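Local structure of ribosomal RNA processing protein 6 (Trypanosoma brucei brucei, 4NLC) at residues Y133-A136 against P137-Q141; A151-D154 against V155-Q159; F254-S257 against R258-S261. The protein probably works as a 3'-5' exoribonuclease of the nuclear exosome, trimming RNA during ribosomal RNA processing, and is represented here by its catalytic core. The protein carries 1 engineered substitution. All coordinates share one frame; numbering follows the deposited sequence.

Interaction 1: residues Y133-A136 against P137-Q141; sequences YLMA and PVFLQ
Met-135 and Phe-139 form a Met-aromatic contact at the start of helix 136-140, in the exonuclease domain. The two side chains cross obliquely. The sulfur sits at the rim of the ring, with SD of Met-135 5.4 Å from the centroid of the Phe-139 ring and 75° off the ring normal. Closer in, CB of Met-135 touches CE2 of Phe-139 at 3.7 Å. Phe-139 CG lies anti to its own carbonyl carbon (chi1 -72°), which swings the ring back along the helix toward Met-135. The bend at chi2 of Met-135 brings SD beside CE2 of Phe-139, 4.1 Å away. Both side chains also pack on Met-112 of strand 108-115. The backbone holds this pairing: Phe-139 N donates to Met-135 O at 3.1 Å and nearly straight (169°). Val-138 N adds a weak bond to the same oxygen. Pro-137 has no N-H to offer, as suits the first turn of a helix. Its ring instead leans on the preceding turn, with CD 3.2 Å from Leu-134 O. At the next residue after Phe-139, Leu-140 N donates to Ala-136 O, and Leu-140 CG lies 3.2 Å from that same oxygen.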
ATOM      1  N   TYR A 133      10.114 -10.677   6.691  1.00 28.19           N
ATOM      2  CA  TYR A 133       9.435 -11.860   7.232  1.00 28.37           C
ATOM      3  C   TYR A 133       9.769 -12.065   8.724  1.00 30.05           C
ATOM      4  O   TYR A 133       8.975 -12.664   9.458  1.00 27.39           O
ATOM      5  CB  TYR A 133       9.778 -13.111   6.407  1.00 29.93           C
ATOM      6  CG  TYR A 133      11.216 -13.579   6.538  1.00 33.00           C
ATOM      7  CD1 TYR A 133      11.592 -14.460   7.541  1.00 35.52           C
ATOM      8  CD2 TYR A 133      12.181 -13.198   5.613  1.00 34.48           C
ATOM      9  CE1 TYR A 133      12.900 -14.932   7.640  1.00 38.04           C
ATOM     10  CE2 TYR A 133      13.493 -13.669   5.697  1.00 36.06           C
ATOM     11  CZ  TYR A 133      13.855 -14.512   6.733  1.00 43.54           C
ATOM     12  OH  TYR A 133      15.143 -14.974   6.853  1.00 45.94           O
ATOM     13  N   LEU A 134      10.934 -11.535   9.160  1.00 26.31           N
ATOM     14  CA  LEU A 134      11.403 -11.587  10.561  1.00 27.20           C
ATOM     15  C   LEU A 134      10.494 -10.848  11.536  1.00 30.20           C
ATOM     16  O   LEU A 134      10.616 -11.029  12.737  1.00 29.83           O
ATOM     17  CB  LEU A 134      12.866 -11.105  10.708  1.00 27.57           C
ATOM     18  CG  LEU A 134      13.924 -11.994  10.017  1.00 32.58           C
ATOM     19  CD1 LEU A 134      15.269 -11.309   9.995  1.00 32.22           C
ATOM     20  CD2 LEU A 134      14.030 -13.370  10.655  1.00 35.75           C
ATOM     21  N   MET A 135       9.577 -10.041  11.017  1.00 27.23           N
ATOM     22  CA  MET A 135       8.607  -9.286  11.800  1.00 27.14           C
ATOM     23  C   MET A 135       7.362 -10.133  12.100  1.00 27.56           C
ATOM     24  O   MET A 135       6.560  -9.717  12.924  1.00 28.55           O
ATOM     25  CB  MET A 135       8.193  -7.995  11.055  1.00 29.33           C
ATOM     26  CG  MET A 135       9.372  -7.106  10.693  1.00 33.53           C
ATOM     27  SD  MET A 135       8.931  -5.373  10.737  1.00 38.62           S
ATOM     28  CE  MET A 135       8.689  -5.168  12.578  1.00 35.02           C
ATOM     29  N   ALA A 136       7.201 -11.303  11.442  1.00 21.14           N
ATOM     30  CA  ALA A 136       6.063 -12.216  11.665  1.00 21.84           C
ATOM     31  C   ALA A 136       5.809 -12.571  13.166  1.00 27.95           C
ATOM     32  O   ALA A 136       4.646 -12.608  13.550  1.00 29.70           O
ATOM     33  CB  ALA A 136       6.188 -13.484  10.816  1.00 22.28           C
ATOM     34  N   PRO A 137       6.800 -12.727  14.076  1.00 25.37           N
ATOM     35  CA  PRO A 137       6.434 -12.984  15.494  1.00 25.30           C
ATOM     36  C   PRO A 137       5.676 -11.800  16.135  1.00 29.80           C
ATOM     37  O   PRO A 137       4.778 -12.021  16.932  1.00 29.73           O
ATOM     38  CB  PRO A 137       7.792 -13.208  16.168  1.00 26.39           C
ATOM     39  CG  PRO A 137       8.709 -13.622  15.067  1.00 29.93           C
ATOM     40  CD  PRO A 137       8.271 -12.787  13.904  1.00 25.71           C
ATOM     41  N   VAL A 138       5.999 -10.560  15.749  1.00 25.64           N
ATOM     42  CA  VAL A 138       5.326  -9.365  16.266  1.00 24.96           C
ATOM     43  C   VAL A 138       3.931  -9.249  15.657  1.00 28.51           C
ATOM     44  O   VAL A 138       2.960  -9.142  16.408  1.00 28.48           O
ATOM     45  CB  VAL A 138       6.161  -8.052  16.099  1.00 28.32           C
ATOM     46  CG1 VAL A 138       5.383  -6.823  16.588  1.00 27.58           C
ATOM     47  CG2 VAL A 138       7.485  -8.154  16.845  1.00 28.64           C
ATOM     48  N   PHE A 139       3.821  -9.274  14.307  1.00 24.90           N
ATOM     49  CA  PHE A 139       2.519  -9.131  13.663  1.00 25.40           C
ATOM     50  C   PHE A 139       1.524 -10.260  13.990  1.00 27.76           C
ATOM     51  O   PHE A 139       0.327  -9.991  14.040  1.00 26.14           O
ATOM     52  CB  PHE A 139       2.646  -8.928  12.147  1.00 27.88           C
ATOM     53  CG  PHE A 139       3.178  -7.575  11.744  1.00 30.22           C
ATOM     54  CD1 PHE A 139       2.388  -6.437  11.850  1.00 35.07           C
ATOM     55  CD2 PHE A 139       4.464  -7.437  11.244  1.00 33.02           C
ATOM     56  CE1 PHE A 139       2.890  -5.172  11.485  1.00 35.60           C
ATOM     57  CE2 PHE A 139       4.960  -6.172  10.875  1.00 36.28           C
ATOM     58  CZ  PHE A 139       4.158  -5.053  10.983  1.00 33.20           C
ATOM     59  N   LEU A 140       2.016 -11.490  14.226  1.00 24.73           N
ATOM     60  CA  LEU A 140       1.222 -12.681  14.560  1.00 24.26           C
ATOM     61  C   LEU A 140       0.921 -12.824  16.042  1.00 30.66           C
ATOM     62  O   LEU A 140       0.063 -13.630  16.390  1.00 32.27           O
ATOM     63  CB  LEU A 140       1.888 -13.980  14.035  1.00 23.31           C
ATOM     64  CG  LEU A 140       2.004 -14.147  12.496  1.00 26.39           C
ATOM     65  CD1 LEU A 140       2.677 -15.491  12.142  1.00 25.49           C
ATOM     66  CD2 LEU A 140       0.644 -14.062  11.819  1.00 24.50           C
ATOM     67  N   GLN A 141       1.628 -12.071  16.917  1.00 27.62           N
ATOM     68  CA  GLN A 141       1.488 -12.144  18.375  1.00 27.26           C
ATOM     69  C   GLN A 141       0.129 -11.606  18.811  1.00 30.31           C
ATOM     70  O   GLN A 141      -0.090 -10.401  18.725  1.00 29.72           O
ATOM     71  CB  GLN A 141       2.676 -11.427  19.059  1.00 29.13           C
ATOM     72  CG  GLN A 141       2.778 -11.454  20.599  1.00 51.50           C
ATOM     73  CD  GLN A 141       2.471 -12.732  21.310  1.00 68.18           C
ATOM     74  OE1 GLN A 141       3.284 -13.651  21.394  1.00 68.73           O
ATOM     75  NE2 GLN A 141       1.338 -12.757  21.953  1.00 57.17           N
TER

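Interaction 2: residues A151-D154 against V155-Q159; sequences ARED and VRWLQ
Helix 152-162 is the helical part of a beta-alpha-beta unit, and on its first turns Glu-153 and Asp-154 meet Trp-157. The sequence around Asp-154 matches the second exonuclease motif of the DEDD nucleases, so Asp-154 is probably the aspartate of that motif. Its neighbour Asp-96, on strand 92-100, is consistent with this. The indole lies back over the preceding turn. Glu-153 CB makes a CH-pi contact over the face of the six-membered ring, 3.8 Å from the centroid of that Trp-157 ring. Glu-153 O lies over the same face near its rim, 3.1 Å from CG of Trp-157. The Glu-153 carboxylate is turned 41° from the indole plane. OD1 of Asp-154 comes in obliquely from above that face, near the CE3-CZ3 bond, and is 3.3 Å from CZ3 of Trp-157. Trp-157 CG is anti to the carbonyl carbon (chi1 -65°), which brings the ring back over Glu-153. His-99 also stacks on this ring. Farther round, Arg-156 sends its chain past Arg-152 O to a salt bridge with Glu-263. The oxygen over the indole is not left to the ring alone: Trp-157 N donates to Glu-153 O at 2.8 Å and 170°. Glu-153 O is thus held by a backbone N-H, and its approach to the ring need not supply its hydrogen bond.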
ATOM      1  N   ALA A 151      -6.159   1.265   7.645  1.00 24.85           N
ATOM      2  CA  ALA A 151      -5.298   0.146   7.245  1.00 25.08           C
ATOM      3  C   ALA A 151      -5.696  -0.647   5.980  1.00 28.76           C
ATOM      4  O   ALA A 151      -5.037  -1.639   5.696  1.00 26.64           O
ATOM      5  CB  ALA A 151      -5.183  -0.817   8.420  1.00 26.34           C
ATOM      6  N   ARG A 152      -6.758  -0.268   5.252  1.00 30.11           N
ATOM      7  CA  ARG A 152      -7.208  -1.047   4.069  1.00 31.96           C
ATOM      8  C   ARG A 152      -6.054  -1.397   3.095  1.00 36.43           C
ATOM      9  O   ARG A 152      -5.838  -2.579   2.820  1.00 38.65           O
ATOM     10  CB  ARG A 152      -8.378  -0.344   3.348  1.00 35.21           C
ATOM     11  CG  ARG A 152      -8.965  -1.124   2.153  1.00 51.83           C
ATOM     12  CD  ARG A 152     -10.389  -1.620   2.391  1.00 67.82           C
ATOM     13  NE  ARG A 152     -11.332  -0.526   2.640  1.00 82.94           N
ATOM     14  CZ  ARG A 152     -12.421  -0.622   3.401  1.00 98.70           C
ATOM     15  NH1 ARG A 152     -12.726  -1.768   3.997  1.00 79.74           N
ATOM     16  NH2 ARG A 152     -13.212   0.429   3.572  1.00 89.39           N
ATOM     17  N   GLU A 153      -5.287  -0.388   2.633  1.00 30.72           N
ATOM     18  CA  GLU A 153      -4.148  -0.588   1.727  1.00 29.47           C
ATOM     19  C   GLU A 153      -2.967  -1.271   2.419  1.00 31.62           C
ATOM     20  O   GLU A 153      -2.360  -2.185   1.849  1.00 28.65           O
ATOM     21  CB  GLU A 153      -3.743   0.727   1.043  1.00 31.12           C
ATOM     22  CG  GLU A 153      -4.843   1.274   0.134  1.00 45.98           C
ATOM     23  CD  GLU A 153      -4.484   1.622  -1.301  1.00 80.79           C
ATOM     24  OE1 GLU A 153      -4.454   2.833  -1.625  1.00 76.36           O
ATOM     25  OE2 GLU A 153      -4.308   0.688  -2.118  1.00 78.93           O
ATOM     26  N   ASP A 154      -2.687  -0.876   3.678  1.00 29.49           N
ATOM     27  CA  ASP A 154      -1.589  -1.421   4.473  1.00 29.27           C
ATOM     28  C   ASP A 154      -1.646  -2.919   4.599  1.00 30.13           C
ATOM     29  O   ASP A 154      -0.624  -3.590   4.415  1.00 28.40           O
ATOM     30  CB  ASP A 154      -1.540  -0.768   5.860  1.00 31.98           C
ATOM     31  CG  ASP A 154      -1.088   0.674   5.837  1.00 42.99           C
ATOM     32  OD1 ASP A 154      -0.977   1.243   4.740  1.00 42.36           O
ATOM     33  OD2 ASP A 154      -0.777   1.208   6.912  1.00 57.47           O
ATOM     34  N   VAL A 155      -2.841  -3.436   4.904  1.00 24.48           N
ATOM     35  CA  VAL A 155      -3.111  -4.866   5.085  1.00 24.33           C
ATOM     36  C   VAL A 155      -2.699  -5.609   3.807  1.00 24.60           C
ATOM     37  O   VAL A 155      -2.077  -6.659   3.870  1.00 21.23           O
ATOM     38  CB  VAL A 155      -4.629  -5.083   5.457  1.00 28.05           C
ATOM     39  CG1 VAL A 155      -5.097  -6.520   5.211  1.00 27.60           C
ATOM     40  CG2 VAL A 155      -4.905  -4.657   6.898  1.00 27.49           C
ATOM     41  N   ARG A 156      -3.054  -5.043   2.663  1.00 22.51           N
ATOM     42  CA  ARG A 156      -2.769  -5.596   1.342  1.00 23.63           C
ATOM     43  C   ARG A 156      -1.266  -5.514   1.027  1.00 27.44           C
ATOM     44  O   ARG A 156      -0.667  -6.493   0.617  1.00 29.39           O
ATOM     45  CB  ARG A 156      -3.627  -4.859   0.289  1.00 22.15           C
ATOM     46  CG  ARG A 156      -5.059  -5.381   0.272  1.00 28.49           C
ATOM     47  CD  ARG A 156      -5.988  -4.463  -0.515  1.00 37.34           C
ATOM     48  NE  ARG A 156      -7.347  -4.510   0.030  1.00 57.36           N
ATOM     49  CZ  ARG A 156      -8.312  -5.307  -0.417  1.00 73.39           C
ATOM     50  NH1 ARG A 156      -8.083  -6.137  -1.430  1.00 70.92           N
ATOM     51  NH2 ARG A 156      -9.514  -5.274   0.137  1.00 51.61           N
ATOM     52  N   TRP A 157      -0.673  -4.355   1.221  1.00 24.96           N
ATOM     53  CA  TRP A 157       0.747  -4.084   0.988  1.00 25.12           C
ATOM     54  C   TRP A 157       1.645  -5.065   1.711  1.00 28.93           C
ATOM     55  O   TRP A 157       2.527  -5.653   1.074  1.00 28.16           O
ATOM     56  CB  TRP A 157       1.078  -2.641   1.397  1.00 24.13           C
ATOM     57  CG  TRP A 157       0.394  -1.598   0.549  1.00 26.30           C
ATOM     58  CD1 TRP A 157      -0.198  -1.785  -0.670  1.00 29.91           C
ATOM     59  CD2 TRP A 157       0.260  -0.201   0.852  1.00 26.44           C
ATOM     60  NE1 TRP A 157      -0.682  -0.587  -1.151  1.00 30.37           N
ATOM     61  CE2 TRP A 157      -0.399   0.406  -0.244  1.00 31.51           C
ATOM     62  CE3 TRP A 157       0.684   0.613   1.919  1.00 27.95           C
ATOM     63  CZ2 TRP A 157      -0.664   1.785  -0.296  1.00 31.08           C
ATOM     64  CZ3 TRP A 157       0.403   1.978   1.877  1.00 29.58           C
ATOM     65  CH2 TRP A 157      -0.255   2.552   0.774  1.00 30.60           C
ATOM     66  N   LEU A 158       1.385  -5.284   3.040  1.00 25.01           N
ATOM     67  CA  LEU A 158       2.150  -6.188   3.902  1.00 24.39           C
ATOM     68  C   LEU A 158       2.193  -7.587   3.314  1.00 25.86           C
ATOM     69  O   LEU A 158       3.215  -8.254   3.375  1.00 23.86           O
ATOM     70  CB  LEU A 158       1.543  -6.231   5.332  1.00 24.69           C
ATOM     71  CG  LEU A 158       1.822  -5.031   6.280  1.00 28.16           C
ATOM     72  CD1 LEU A 158       1.115  -5.223   7.620  1.00 27.39           C
ATOM     73  CD2 LEU A 158       3.275  -4.891   6.564  1.00 27.88           C
ATOM     74  N   GLN A 159       1.083  -8.010   2.704  1.00 23.33           N
ATOM     75  CA  GLN A 159       0.970  -9.314   2.073  1.00 24.02           C
ATOM     76  C   GLN A 159       1.776  -9.365   0.789  1.00 26.33           C
ATOM     77  O   GLN A 159       2.668 -10.192   0.655  1.00 25.58           O
ATOM     78  CB  GLN A 159      -0.502  -9.693   1.827  1.00 25.47           C
ATOM     79  CG  GLN A 159      -1.317  -9.788   3.108  1.00 28.14           C
ATOM     80  CD  GLN A 159      -2.769 -10.080   2.837  1.00 35.97           C
ATOM     81  OE1 GLN A 159      -3.131 -10.683   1.821  1.00 26.65           O
ATOM     82  NE2 GLN A 159      -3.629  -9.712   3.775  1.00 26.74           N
TER

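Interaction 3: residues F254-S257 against R258-S261; sequences FQES and RLLS
Gln-255 and Arg-258 run alongside one another on helix 249-261, their ends in the same direction, with their amide and guanidinium planes 65° apart. The touching atoms are Gln-255 CG and Arg-258 NH2, at 3.4 Å. A water ties the pair together. It donates to Gln-255 O at 3.0 Å and accepts a weak bond from Arg-258 NE. Gln-255 O has two donors, the water and the amide Leu-259 N, the latter at 3.1 Å. Arg-258 CG lies anti to the backbone N (chi1 167°), and a bend at chi3 turns the guanidinium toward Gln-255. The other carbonyls follow the alpha-helical pattern. Phe-254 O receives Arg-258 N, Glu-256 O receives Leu-260 N and Ser-257 O receives Ser-261 N. Each of these N-H groups is tilted from the carbonyl plane of its acceptor. Arg-258 O accepts a bond from Ser-261 OG at 2.6 Å, in the carbonyl plane and on a lone pair. The chi1 of Ser-261, 78°, folds the hydroxyl back over the last turn to make this bond. The buried hydroxyl of Ser-257 OG is bonded twice, to Val-253 O one turn earlier and to Asp-171 N. Glu-256 OE1 meets an apolar group, lying 3.4 Å from Leu-259 CD1. Ser-261 O, at the end of the helix, is bonded to His-39 NE2. The inner side of the helix rests on strand 169-171 and helix 172-178, where Leu-260 packs on Asp-171 and Ile-174. Phe-254 meets Phe-170 edge to face, and helix 42-46 lies against Arg-258 and Ser-261 through Ile-45.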
ATOM      1  N   PHE A 254     -12.861  -3.496  17.390  1.00 25.62           N
ATOM      2  CA  PHE A 254     -11.885  -4.580  17.315  1.00 26.19           C
ATOM      3  C   PHE A 254     -12.379  -5.637  16.325  1.00 28.97           C
ATOM      4  O   PHE A 254     -11.572  -6.186  15.596  1.00 27.71           O
ATOM      5  CB  PHE A 254     -11.683  -5.221  18.690  1.00 28.73           C
ATOM      6  CG  PHE A 254     -10.542  -4.622  19.477  1.00 29.96           C
ATOM      7  CD1 PHE A 254      -9.216  -4.922  19.152  1.00 32.12           C
ATOM      8  CD2 PHE A 254     -10.786  -3.789  20.558  1.00 31.20           C
ATOM      9  CE1 PHE A 254      -8.155  -4.379  19.889  1.00 32.64           C
ATOM     10  CE2 PHE A 254      -9.720  -3.228  21.284  1.00 34.86           C
ATOM     11  CZ  PHE A 254      -8.416  -3.540  20.955  1.00 32.10           C
ATOM     12  N   GLN A 255     -13.713  -5.876  16.275  1.00 26.47           N
ATOM     13  CA  GLN A 255     -14.341  -6.858  15.371  1.00 26.07           C
ATOM     14  C   GLN A 255     -14.276  -6.430  13.924  1.00 28.72           C
ATOM     15  O   GLN A 255     -13.916  -7.230  13.062  1.00 27.57           O
ATOM     16  CB  GLN A 255     -15.782  -7.202  15.809  1.00 26.98           C
ATOM     17  CG  GLN A 255     -15.774  -8.125  17.038  1.00 44.28           C
ATOM     18  CD  GLN A 255     -17.045  -8.158  17.858  1.00 60.17           C
ATOM     19  OE1 GLN A 255     -17.914  -7.280  17.788  1.00 56.19           O
ATOM     20  NE2 GLN A 255     -17.142  -9.155  18.714  1.00 49.05           N
ATOM     21  N   GLU A 256     -14.590  -5.154  13.662  1.00 25.51           N
ATOM     22  CA  GLU A 256     -14.521  -4.565  12.329  1.00 25.27           C
ATOM     23  C   GLU A 256     -13.081  -4.542  11.810  1.00 28.14           C
ATOM     24  O   GLU A 256     -12.871  -4.867  10.646  1.00 27.67           O
ATOM     25  CB  GLU A 256     -15.181  -3.178  12.320  1.00 26.95           C
ATOM     26  CG  GLU A 256     -16.681  -3.257  12.559  1.00 36.02           C
ATOM     27  CD  GLU A 256     -17.500  -3.706  11.365  1.00 59.03           C
ATOM     28  OE1 GLU A 256     -17.724  -4.929  11.218  1.00 50.44           O
ATOM     29  OE2 GLU A 256     -17.932  -2.830  10.583  1.00 62.80           O
ATOM     30  N   SER A 257     -12.097  -4.176  12.680  1.00 23.62           N
ATOM     31  CA  SER A 257     -10.657  -4.161  12.373  1.00 23.19           C
ATOM     32  C   SER A 257     -10.149  -5.582  12.029  1.00 28.99           C
ATOM     33  O   SER A 257      -9.356  -5.726  11.111  1.00 28.98           O
ATOM     34  CB  SER A 257      -9.858  -3.599  13.545  1.00 23.23           C
ATOM     35  OG  SER A 257     -10.355  -2.336  13.963  1.00 21.63           O
ATOM     36  N   ARG A 258     -10.657  -6.624  12.723  1.00 27.12           N
ATOM     37  CA  ARG A 258     -10.324  -8.034  12.476  1.00 27.40           C
ATOM     38  C   ARG A 258     -10.802  -8.444  11.067  1.00 30.85           C
ATOM     39  O   ARG A 258     -10.057  -9.075  10.331  1.00 31.86           O
ATOM     40  CB  ARG A 258     -10.948  -8.927  13.566  1.00 29.35           C
ATOM     41  CG  ARG A 258     -10.942 -10.431  13.270  1.00 33.40           C
ATOM     42  CD  ARG A 258     -11.018 -11.264  14.537  1.00 45.34           C
ATOM     43  NE  ARG A 258     -12.328 -11.178  15.175  1.00 52.33           N
ATOM     44  CZ  ARG A 258     -12.524 -10.962  16.470  1.00 63.57           C
ATOM     45  NH1 ARG A 258     -11.489 -10.853  17.297  1.00 49.10           N
ATOM     46  NH2 ARG A 258     -13.755 -10.880  16.955  1.00 50.92           N
ATOM     47  N   LEU A 259     -12.018  -8.039  10.684  1.00 26.68           N
ATOM     48  CA  LEU A 259     -12.569  -8.271   9.355  1.00 27.19           C
ATOM     49  C   LEU A 259     -11.685  -7.651   8.280  1.00 30.67           C
ATOM     50  O   LEU A 259     -11.483  -8.269   7.231  1.00 29.82           O
ATOM     51  CB  LEU A 259     -14.016  -7.756   9.263  1.00 27.77           C
ATOM     52  CG  LEU A 259     -15.034  -8.543  10.121  1.00 33.28           C
ATOM     53  CD1 LEU A 259     -16.380  -7.884  10.118  1.00 33.06           C
ATOM     54  CD2 LEU A 259     -15.182  -9.962   9.642  1.00 36.76           C
ATOM     55  N   LEU A 260     -11.106  -6.466   8.565  1.00 27.71           N
ATOM     56  CA  LEU A 260     -10.168  -5.785   7.658  1.00 27.25           C
ATOM     57  C   LEU A 260      -8.836  -6.558   7.553  1.00 28.55           C
ATOM     58  O   LEU A 260      -8.258  -6.625   6.467  1.00 28.84           O
ATOM     59  CB  LEU A 260      -9.922  -4.333   8.100  1.00 27.35           C
ATOM     60  CG  LEU A 260      -9.223  -3.428   7.086  1.00 32.54           C
ATOM     61  CD1 LEU A 260     -10.087  -3.208   5.855  1.00 33.33           C
ATOM     62  CD2 LEU A 260      -8.863  -2.112   7.700  1.00 33.71           C
ATOM     63  N   SER A 261      -8.377  -7.156   8.661  1.00 23.22           N
ATOM     64  CA  SER A 261      -7.152  -7.967   8.682  1.00 22.85           C
ATOM     65  C   SER A 261      -7.318  -9.275   7.903  1.00 26.04           C
ATOM     66  O   SER A 261      -6.325  -9.857   7.500  1.00 25.18           O
ATOM     67  CB  SER A 261      -6.689  -8.234  10.111  1.00 27.34           C
ATOM     68  OG  SER A 261      -7.448  -9.248  10.743  1.00 36.85           O
TER
HETATM   69  O   HOH W   1     -14.791  -9.916  13.976  1.00 38.45           O

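Overall arrangement
The three contacts follow one another along the chain. Interactions 1 and 2 both belong to the 3'-5' exonuclease part of the chain, and strand 145-148 comes between them. Their centres are 15 Å apart, and they touch where Phe-139 CE1 meets Leu-158 CD1 at 4.3 Å. Interaction 3 comes later, on helix 249-261. Its centre is 13 Å from that of interaction 2, and Leu-260 packs against Ala-151, Arg-152 and Val-155. Asp-171 of strand 169-171 joins these two, bonding to Ala-151 N and Ser-257 OG. The centres of interactions 1 and 3 are 18 Å apart and their nearest atoms about 8 Å. Helix 152-162 lies between the other two helices and links them within the catalytic core.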